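Side-chain contact in esterase D (Cellvibrio japonicus, PDB 2W87), which probably hydrolyses feruloyl ester bonds in plant cell-wall polysaccharides and carries this family 35 carbohydrate-binding module, which binds glucuronic acid and calcium: residues C12-D15 and G16-N20. Sequence-based numbering, arbitrary orientation.
Sequences CRVD and GTIDN
V14 has chi1 53°, which places CG1 between its own backbone N and carbonyl carbon. In I18, CG1 lies beside the backbone N, anti to the carbonyl carbon, and chi2 -68° then sets CD1 against V14 CG1. These torsions bring the two side chains together on the inside of the bend. The methyl V14 CG1 meets the end of the isoleucine, CD1 of I18, at 3.9 Å. The same V14 CG1 lies 3.9 Å from T17 O. CG2 of V14 turns to the backbone of G16 and T17.

D15 is the centre of an inverse gamma turn, and the chain swings there by 102° between strand directions. G16 follows with backbone angles at which a side chain would be jammed against D15 O. A water lies 2.7 Å from V14 O and 2.6 Å from G16 O and bridges the two carbonyls.

R13 grips the carboxylate of D15 side-on, in a salt bridge. R13 NE reaches D15 OD1 at 2.8 Å from above the carboxylate plane, and R13 NH2 reaches D15 OD2 at 2.9 Å on the syn side. Both bonds are nearly straight, and both oxygens lie close to the guanidinium plane. The two-point grip limits rotation of both groups, although the carboxylate is turned out of the guanidinium plane. In the second arm T17 OG1 donates to D19 OD1 at 2.6 Å, on the syn side but well tilted out of the carboxylate plane.

The bend joins two sheets at the surface of the module. Strand 11-14 pairs with strand 40-47, where C12 and R13 both face V42 in a classic beta bulge; C12 is also disulfide-bonded to C138. Strand 16-19 runs antiparallel to strand 30-33, whose A31 touches both V14 and I18, and whose N32, a ligand of calcium and glucuronic acid, bonds to D19 OD2.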
ATOM      1  N   CYS A  12      -2.474  -8.332   4.206  1.00 12.75           N
ATOM      2  CA  CYS A  12      -1.636  -9.441   4.635  1.00 13.34           C
ATOM      3  C   CYS A  12      -0.748  -9.153   5.838  1.00 13.46           C
ATOM      4  O   CYS A  12      -0.613  -9.988   6.725  1.00 13.78           O
ATOM      5  CB  CYS A  12      -0.783  -9.951   3.470  1.00 13.92           C
ATOM      6  SG  CYS A  12      -1.775 -10.663   2.183  1.00 17.51           S
ATOM      7  N   ARG A  13      -0.081  -8.020   5.839  1.00 12.58           N
ATOM      8  CA  ARG A  13       0.951  -7.785   6.828  1.00 13.21           C
ATOM      9  C   ARG A  13       1.367  -6.338   6.853  1.00 11.63           C
ATOM     10  O   ARG A  13       1.298  -5.656   5.841  1.00 10.10           O
ATOM     11  CB  ARG A  13       2.216  -8.623   6.517  1.00 14.14           C
ATOM     12  CG  ARG A  13       3.227  -8.615   7.623  1.00 17.79           C
ATOM     13  CD  ARG A  13       4.467  -9.373   7.280  1.00 17.56           C
ATOM     14  NE  ARG A  13       5.509  -8.539   6.707  1.00 20.75           N
ATOM     15  CZ  ARG A  13       5.897  -8.577   5.434  1.00 21.93           C
ATOM     16  NH1 ARG A  13       5.309  -9.410   4.572  1.00 24.01           N
ATOM     17  NH2 ARG A  13       6.870  -7.770   5.013  1.00 19.18           N
ATOM     18  N   VAL A  14       1.736  -5.880   8.046  1.00 11.16           N
ATOM     19  CA  VAL A  14       2.532  -4.653   8.215  1.00 10.90           C
ATOM     20  C   VAL A  14       3.715  -4.970   9.140  1.00 11.31           C
ATOM     21  O   VAL A  14       3.550  -5.616  10.172  1.00 11.48           O
ATOM     22  CB  VAL A  14       1.729  -3.461   8.768  1.00 10.97           C
ATOM     23  CG1 VAL A  14       0.999  -3.817  10.053  1.00 11.77           C
ATOM     24  CG2 VAL A  14       2.636  -2.219   8.950  1.00 11.10           C
ATOM     25  N   ASP A  15       4.904  -4.546   8.711  1.00 10.80           N
ATOM     26  CA  ASP A  15       6.077  -4.552   9.585  1.00 11.38           C
ATOM     27  C   ASP A  15       5.994  -3.311  10.443  1.00 11.59           C
ATOM     28  O   ASP A  15       6.508  -2.246  10.077  1.00 11.98           O
ATOM     29  CB  ASP A  15       7.357  -4.574   8.768  1.00 11.27           C
ATOM     30  CG  ASP A  15       7.439  -5.778   7.865  1.00 13.27           C
ATOM     31  OD1 ASP A  15       7.091  -6.896   8.360  1.00 14.51           O
ATOM     32  OD2 ASP A  15       7.809  -5.603   6.655  1.00 13.00           O
ATOM     33  N   GLY A  16       5.325  -3.449  11.574  1.00 12.17           N
ATOM     34  CA  GLY A  16       4.910  -2.292  12.375  1.00 11.71           C
ATOM     35  C   GLY A  16       3.586  -2.599  13.058  1.00 12.61           C
ATOM     36  O   GLY A  16       3.383  -3.699  13.535  1.00 13.47           O
ATOM     37  N   THR A  17       2.675  -1.635  13.090  1.00 12.76           N
ATOM     38  CA  THR A  17       1.404  -1.798  13.768  1.00 13.09           C
ATOM     39  C   THR A  17       0.266  -1.280  12.929  1.00 12.55           C
ATOM     40  O   THR A  17       0.495  -0.524  12.003  1.00 11.48           O
ATOM     41  CB  THR A  17       1.377  -1.047  15.134  1.00 14.19           C
ATOM     42  OG1 THR A  17       1.807   0.311  14.982  1.00 15.42           O
ATOM     43  CG2 THR A  17       2.244  -1.739  16.163  1.00 15.81           C
ATOM     44  N   ILE A  18      -0.946  -1.699  13.278  1.00 12.23           N
ATOM     45  CA  ILE A  18      -2.150  -1.043  12.820  1.00 12.51           C
ATOM     46  C   ILE A  18      -2.615  -0.065  13.897  1.00 12.89           C
ATOM     47  O   ILE A  18      -2.881  -0.462  15.018  1.00 12.70           O
ATOM     48  CB  ILE A  18      -3.270  -2.036  12.483  1.00 13.26           C
ATOM     49  CG1 ILE A  18      -2.781  -2.998  11.418  1.00 14.29           C
ATOM     50  CG2 ILE A  18      -4.515  -1.286  11.981  1.00 12.93           C
ATOM     51  CD1 ILE A  18      -2.557  -2.324  10.096  1.00 19.57           C
ATOM     52  N   ASP A  19      -2.702   1.214  13.536  1.00 12.85           N
ATOM     53  CA  ASP A  19      -2.944   2.275  14.483  1.00 13.68           C
ATOM     54  C   ASP A  19      -4.191   3.051  14.076  1.00 14.29           C
ATOM     55  O   ASP A  19      -4.707   2.915  12.949  1.00 12.98           O
ATOM     56  CB  ASP A  19      -1.766   3.257  14.518  1.00 13.64           C
ATOM     57  CG  ASP A  19      -0.510   2.669  15.074  1.00 15.62           C
ATOM     58  OD1 ASP A  19      -0.478   1.475  15.447  1.00 17.34           O
ATOM     59  OD2 ASP A  19       0.470   3.442  15.155  1.00 17.89           O
ATOM     60  N   ASN A  20      -4.659   3.878  15.009  1.00 15.39           N
ATOM     61  CA  ASN A  20      -5.853   4.697  14.798  1.00 15.71           C
ATOM     62  C   ASN A  20      -5.829   5.989  15.604  1.00 16.05           C
ATOM     63  O   ASN A  20      -6.880   6.576  15.867  1.00 17.57           O
ATOM     64  CB  ASN A  20      -7.076   3.900  15.206  1.00 16.76           C
ATOM     65  CG  ASN A  20      -7.029   3.470  16.690  1.00 16.79           C
ATOM     66  OD1 ASN A  20      -6.133   3.880  17.475  1.00 19.00           O
ATOM     67  ND2 ASN A  20      -7.966   2.642  17.065  1.00 18.75           N
TER
HETATM   68  O   HOH W   1       2.535  -6.060  12.683  1.00 12.47           O